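Local coordinates for protein quinoline 2-oxidoreductase small subunit (Pseudomonas putida, PDB 1T3Q) that probably relays electrons through its two [2Fe-2S] clusters, as the iron-sulfur subunit of the molybdenum hydroxylase that oxidises quinoline at carbon 2, at residues Ala112-Thr117 / Ser138-Arg143. Numbering follows the deposited sequence.
Sequences AGMLAT and SGNLCR. With FES (Fe2/s2 (inorganic) cluster), chain G.
Met-114 and Asn-140 are the nearest pair by CA atoms, 6.3 Å apart, where the loop, extended from Asn-140 to Cys-142, passes a turn and a half of helix. Asn-140 gives most of the loop's share of the contact. Its CG lies anti to its own carbonyl carbon (chi1 -74°), which sends the amide to the helix between Gly-113 and Thr-117, residues one turn apart. There Thr-117 OG1 donates a hydrogen bond of 2.7 Å to Asn-140 OD1. The hydroxyl meets the carbonyl at a C=O...O angle of 119°; it is tilted 25° from the carbonyl plane. The other end of the amide sits against the helix backbone, with Asn-140 ND2 3.1 Å from Gly-113 O, the carbonyl that also accepts the helical bond from Thr-117 N. With no side chain on Gly-113, the amide can come this near.

Met-114 runs past Asn-140 in the opposite direction. A bend at chi2 lays its thioether along the loop, with SD 3.6 Å from Asn-140 CB. The methyl CE lies 3.3 Å from the backbone oxygen Asn-140 O and reaches on to within 3.8 Å of Cys-142 CB. The methionine thus packs behind a cluster ligand: Cys-142 SG binds FE2 of the [2Fe-2S] cluster at 2.4 Å, and Cys-110, just ahead of helix 111-124, is a ligand of the same cluster. Arg-143 N lies 3.3 Å from sulfide S2.

Buried throughout, the contact joins helix 111-124 to the loop between helices 130-136 and 148-154, which brings Cys-142 to the cluster. Phe-99 of helix 94-101 packs on Met-114, while Thr-57 of strand 57-60, from the other iron-sulfur domain, touches both Thr-117 and Asn-140.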
ATOM      1  N   ALA A 112      -0.242   6.243 -23.410  1.00 14.96           N
ATOM      2  CA  ALA A 112       1.166   6.635 -23.504  1.00 15.03           C
ATOM      3  C   ALA A 112       1.667   6.495 -24.950  1.00 15.92           C
ATOM      4  O   ALA A 112       2.298   7.410 -25.498  1.00 15.95           O
ATOM      5  CB  ALA A 112       2.012   5.790 -22.557  1.00 14.90           C
ATOM      6  N   GLY A 113       1.375   5.358 -25.575  1.00 14.13           N
ATOM      7  CA  GLY A 113       1.790   5.131 -26.950  1.00 14.50           C
ATOM      8  C   GLY A 113       1.121   6.078 -27.935  1.00 15.61           C
ATOM      9  O   GLY A 113       1.757   6.544 -28.886  1.00 16.35           O
ATOM     10  N   MET A 114      -0.163   6.357 -27.715  1.00 15.11           N
ATOM     11  CA  MET A 114      -0.910   7.270 -28.573  1.00 13.70           C
ATOM     12  C   MET A 114      -0.246   8.644 -28.572  1.00 15.36           C
ATOM     13  O   MET A 114      -0.034   9.239 -29.624  1.00 16.10           O
ATOM     14  CB  MET A 114      -2.351   7.424 -28.072  1.00 15.13           C
ATOM     15  CG  MET A 114      -3.248   6.225 -28.317  1.00 13.10           C
ATOM     16  SD  MET A 114      -3.528   5.954 -30.062  1.00 17.81           S
ATOM     17  CE  MET A 114      -4.296   4.290 -30.005  1.00 17.01           C
ATOM     18  N   LEU A 115       0.077   9.137 -27.381  1.00 14.10           N
ATOM     19  CA  LEU A 115       0.704  10.447 -27.229  1.00 16.51           C
ATOM     20  C   LEU A 115       2.054  10.553 -27.937  1.00 17.65           C
ATOM     21  O   LEU A 115       2.364  11.583 -28.551  1.00 16.01           O
ATOM     22  CB  LEU A 115       0.861  10.783 -25.741  1.00 15.14           C
ATOM     23  CG  LEU A 115      -0.448  11.024 -24.974  1.00 15.97           C
ATOM     24  CD1 LEU A 115      -0.181  11.057 -23.479  1.00 15.21           C
ATOM     25  CD2 LEU A 115      -1.080  12.330 -25.436  1.00 15.49           C
ATOM     26  N   ALA A 116       2.853   9.490 -27.855  1.00 15.88           N
ATOM     27  CA  ALA A 116       4.164   9.473 -28.495  1.00 16.52           C
ATOM     28  C   ALA A 116       4.004   9.649 -30.006  1.00 17.44           C
ATOM     29  O   ALA A 116       4.636  10.518 -30.617  1.00 15.99           O
ATOM     30  CB  ALA A 116       4.889   8.149 -28.184  1.00 13.87           C
ATOM     31  N   THR A 117       3.146   8.839 -30.611  1.00 17.59           N
ATOM     32  CA  THR A 117       2.934   8.932 -32.048  1.00 16.90           C
ATOM     33  C   THR A 117       2.328  10.288 -32.416  1.00 18.09           C
ATOM     34  O   THR A 117       2.743  10.912 -33.394  1.00 17.04           O
ATOM     35  CB  THR A 117       2.017   7.800 -32.559  1.00 17.04           C
ATOM     36  OG1 THR A 117       2.616   6.533 -32.260  1.00 15.58           O
ATOM     37  CG2 THR A 117       1.829   7.906 -34.070  1.00 16.67           C
ATOM     38  N   SER A 138      -2.418   4.576 -37.337  1.00 18.92           N
ATOM     39  CA  SER A 138      -2.853   3.205 -37.620  1.00 20.45           C
ATOM     40  C   SER A 138      -1.988   2.122 -36.982  1.00 20.94           C
ATOM     41  O   SER A 138      -2.350   0.944 -37.001  1.00 23.57           O
ATOM     42  CB  SER A 138      -2.943   2.965 -39.136  1.00 21.07           C
ATOM     43  OG  SER A 138      -1.669   2.952 -39.751  1.00 23.52           O
ATOM     44  N   GLY A 139      -0.851   2.521 -36.422  1.00 20.06           N
ATOM     45  CA  GLY A 139       0.037   1.572 -35.775  1.00 18.71           C
ATOM     46  C   GLY A 139      -0.136   1.543 -34.265  1.00 18.44           C
ATOM     47  O   GLY A 139       0.637   0.896 -33.556  1.00 19.45           O
ATOM     48  N   ASN A 140      -1.141   2.257 -33.763  1.00 17.15           N
ATOM     49  CA  ASN A 140      -1.419   2.286 -32.329  1.00 16.54           C
ATOM     50  C   ASN A 140      -2.820   1.728 -32.097  1.00 17.70           C
ATOM     51  O   ASN A 140      -3.812   2.304 -32.546  1.00 18.37           O
ATOM     52  CB  ASN A 140      -1.331   3.713 -31.780  1.00 15.03           C
ATOM     53  CG  ASN A 140       0.101   4.211 -31.669  1.00 18.15           C
ATOM     54  OD1 ASN A 140       0.686   4.685 -32.644  1.00 17.71           O
ATOM     55  ND2 ASN A 140       0.672   4.096 -30.478  1.00 16.49           N
ATOM     56  N   LEU A 141      -2.896   0.605 -31.394  1.00 15.21           N
ATOM     57  CA  LEU A 141      -4.179  -0.032 -31.138  1.00 16.63           C
ATOM     58  C   LEU A 141      -4.869   0.412 -29.859  1.00 15.17           C
ATOM     59  O   LEU A 141      -4.236   0.588 -28.816  1.00 16.22           O
ATOM     60  CB  LEU A 141      -4.002  -1.554 -31.110  1.00 15.49           C
ATOM     61  CG  LEU A 141      -3.317  -2.146 -32.346  1.00 16.55           C
ATOM     62  CD1 LEU A 141      -3.123  -3.649 -32.165  1.00 15.22           C
ATOM     63  CD2 LEU A 141      -4.143  -1.853 -33.577  1.00 16.56           C
ATOM     64  N   CYS A 142      -6.183   0.595 -29.957  1.00 16.77           N
ATOM     65  CA  CYS A 142      -7.009   0.975 -28.821  1.00 15.28           C
ATOM     66  C   CYS A 142      -8.233   0.068 -28.895  1.00 13.68           C
ATOM     67  O   CYS A 142      -8.866  -0.042 -29.943  1.00 12.54           O
ATOM     68  CB  CYS A 142      -7.451   2.435 -28.916  1.00 15.41           C
ATOM     69  SG  CYS A 142      -8.545   2.939 -27.571  1.00 17.89           S
ATOM     70  N   ARG A 143      -8.547  -0.587 -27.785  1.00 15.31           N
ATOM     71  CA  ARG A 143      -9.684  -1.499 -27.733  1.00 15.15           C
ATOM     72  C   ARG A 143     -10.924  -0.871 -27.096  1.00 16.78           C
ATOM     73  O   ARG A 143     -12.010  -1.455 -27.140  1.00 17.28           O
ATOM     74  CB  ARG A 143      -9.287  -2.750 -26.939  1.00 16.64           C
ATOM     75  CG  ARG A 143     -10.312  -3.873 -26.945  1.00 16.06           C
ATOM     76  CD  ARG A 143     -10.645  -4.299 -28.362  1.00 15.71           C
ATOM     77  NE  ARG A 143     -10.904  -5.737 -28.453  1.00 14.37           N
ATOM     78  CZ  ARG A 143     -11.276  -6.358 -29.567  1.00 16.46           C
ATOM     79  NH1 ARG A 143     -11.474  -7.669 -29.561  1.00 13.64           N
ATOM     80  NH2 ARG A 143     -11.462  -5.672 -30.689  1.00 13.34           N
TER
HETATM   81 FE1  FES G4907      -8.296   1.399 -23.429  1.00 14.91          FE
HETATM   82 FE2  FES G4907      -7.220   2.684 -25.557  1.00 16.31          FE
HETATM   83  S1  FES G4907      -8.195   3.662 -23.861  1.00 15.32           S
HETATM   84  S2  FES G4907      -7.118   0.521 -25.060  1.00 18.56           S